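Local atomic coordinates of putative isomerase (Sinorhizobium meliloti, PDB entry 2PPG), a protein that is a putative isomerase of the enolase superfamily, pairing an N-terminal capping domain with a TIM-barrel domain. Residues Asp5-Ile10 with Thr92-Pro97. Numbering follows the deposited sequence.
Sequences DRVKKI and TIGRDP
The start of strand 7-17, with the two residues that lead into it, lies against the loop between helix 77-92 and helix 100-109. The two segments run in opposite directions, with CA atoms 4.9 Å apart for Arg6 and Asp96 and 4.8 Å for Val7 and Ile93. Asp5 starts the contact through its backbone, its O lying 3.8 Å from Pro97 CD. Arg6 is extended (phi/psi -118/160); its CA makes a CA-H...O contact of 3.4 Å with Arg95 O, and its side chain (chi1 and chi2 both m) folds along the loop, bringing CD to 3.2 Å from Gly94 O. Val7 holds the centre with two nearly linear backbone hydrogen bonds: its N donates to Arg95 O (2.9 Å), and its O accepts from Gly94 N (2.8 Å). Val7 O also takes a CA-H...O contact from Ile93 CA (3.4 Å). The buried Val7 side chain (chi1 t) points into the loop, CB 3.7 Å from Thr92 O and CG2 4.2 Å from Pro97 CG, with Leu132 of helix 119-140 also against it. Lys8 and Lys9 turn away and together face Glu60 of the neighbouring strand as a classic beta bulge. Ile10 points back toward the loop, CD1 3.6 Å from Thr92 CB. Opposite Val7, Thr92-Arg95 form a type II beta turn closed by Arg95 N to Thr92 O (3.1 Å); at Gly94 (phi/psi 92/-18) a CB would jam against Ile93 O, which calls for glycine. The CA-to-CB bond of Arg95 is directed away from residues 5-10, and its guanidinium salt-bridges Asp106; Asp96 forms a salt bridge with Lys146 of the second subunit. The arrangement ties the antiparallel sheet to the helices of the enolase-superfamily N-terminal capping domain.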
# COMPACT_ATOMS: atom_id res chain seq x y z
N ASP A 5 13.23 22.73 -46.37
CA ASP A 5 14.60 23.16 -45.96
C ASP A 5 15.20 22.31 -44.84
O ASP A 5 14.80 22.41 -43.68
CB ASP A 5 14.62 24.62 -45.54
CG ASP A 5 15.89 24.97 -44.78
OD1 ASP A 5 15.77 25.20 -43.56
OD2 ASP A 5 16.98 24.99 -45.40
N ARG A 6 16.19 21.51 -45.20
CA ARG A 6 16.59 20.37 -44.40
C ARG A 6 18.02 20.45 -43.87
O ARG A 6 18.86 21.19 -44.40
CB ARG A 6 16.44 19.11 -45.24
CG ARG A 6 15.10 18.98 -45.95
CD ARG A 6 13.98 18.77 -44.94
NE ARG A 6 12.88 17.96 -45.48
CZ ARG A 6 11.62 18.38 -45.59
NH1 ARG A 6 10.71 17.55 -46.09
NH2 ARG A 6 11.27 19.60 -45.19
N VAL A 7 18.28 19.67 -42.83
CA VAL A 7 19.62 19.53 -42.29
C VAL A 7 20.54 18.89 -43.31
O VAL A 7 20.24 17.83 -43.84
CB VAL A 7 19.60 18.70 -41.02
CG1 VAL A 7 21.01 18.34 -40.61
CG2 VAL A 7 18.89 19.48 -39.92
N LYS A 8 21.67 19.55 -43.58
CA LYS A 8 22.60 19.12 -44.61
C LYS A 8 23.92 18.61 -44.04
O LYS A 8 24.49 17.65 -44.53
CB LYS A 8 22.88 20.29 -45.56
CG LYS A 8 23.95 20.04 -46.61
CD LYS A 8 24.19 21.33 -47.37
CE LYS A 8 25.59 21.43 -47.94
NZ LYS A 8 25.86 22.85 -48.34
N LYS A 9 24.42 19.26 -42.99
CA LYS A 9 25.76 18.96 -42.52
C LYS A 9 25.77 18.95 -41.01
O LYS A 9 25.14 19.80 -40.37
CB LYS A 9 26.75 20.00 -43.04
CG LYS A 9 28.16 19.47 -43.28
CD LYS A 9 29.24 20.55 -43.11
CE LYS A 9 29.01 21.77 -43.98
NZ LYS A 9 30.10 22.78 -43.83
N ILE A 10 26.49 17.99 -40.44
CA ILE A 10 26.63 17.88 -39.00
C ILE A 10 28.07 17.63 -38.63
O ILE A 10 28.63 16.62 -39.01
CB ILE A 10 25.74 16.74 -38.45
CG1 ILE A 10 24.25 17.10 -38.64
CG2 ILE A 10 26.03 16.47 -36.99
CD1 ILE A 10 23.29 16.19 -37.93
N THR A 92 19.97 12.17 -39.17
CA THR A 92 19.50 13.53 -38.93
C THR A 92 19.54 14.38 -40.21
O THR A 92 18.64 15.19 -40.45
CB THR A 92 20.30 14.18 -37.78
OG1 THR A 92 20.44 13.23 -36.71
CG2 THR A 92 19.58 15.45 -37.26
N ILE A 93 20.56 14.19 -41.04
CA ILE A 93 20.59 14.79 -42.37
C ILE A 93 19.27 14.49 -43.09
O ILE A 93 18.76 13.38 -43.00
CB ILE A 93 21.78 14.27 -43.20
CG1 ILE A 93 23.11 14.71 -42.58
CG2 ILE A 93 21.69 14.74 -44.65
CD1 ILE A 93 24.33 13.95 -43.14
N GLY A 94 18.72 15.49 -43.78
CA GLY A 94 17.46 15.33 -44.50
C GLY A 94 16.20 15.69 -43.71
O GLY A 94 15.14 15.89 -44.30
N ARG A 95 16.31 15.76 -42.38
CA ARG A 95 15.15 16.11 -41.55
C ARG A 95 15.01 17.61 -41.40
O ARG A 95 15.94 18.37 -41.68
CB ARG A 95 15.23 15.48 -40.16
CG ARG A 95 15.60 13.99 -40.12
CD ARG A 95 14.45 13.09 -40.51
NE ARG A 95 13.21 13.44 -39.82
CZ ARG A 95 12.71 12.76 -38.79
NH1 ARG A 95 13.34 11.69 -38.29
NH2 ARG A 95 11.57 13.15 -38.24
N ASP A 96 13.83 18.02 -40.95
CA ASP A 96 13.45 19.41 -40.74
C ASP A 96 13.70 19.77 -39.26
O ASP A 96 13.26 19.06 -38.37
CB ASP A 96 11.97 19.55 -41.14
CG ASP A 96 11.34 20.89 -40.78
OD1 ASP A 96 12.03 21.88 -40.46
OD2 ASP A 96 10.10 20.96 -40.81
N PRO A 97 14.42 20.87 -39.00
CA PRO A 97 14.66 21.28 -37.61
C PRO A 97 13.38 21.49 -36.82
O PRO A 97 13.38 21.33 -35.59
CB PRO A 97 15.41 22.60 -37.75
CG PRO A 97 16.06 22.51 -39.06
CD PRO A 97 15.07 21.80 -39.94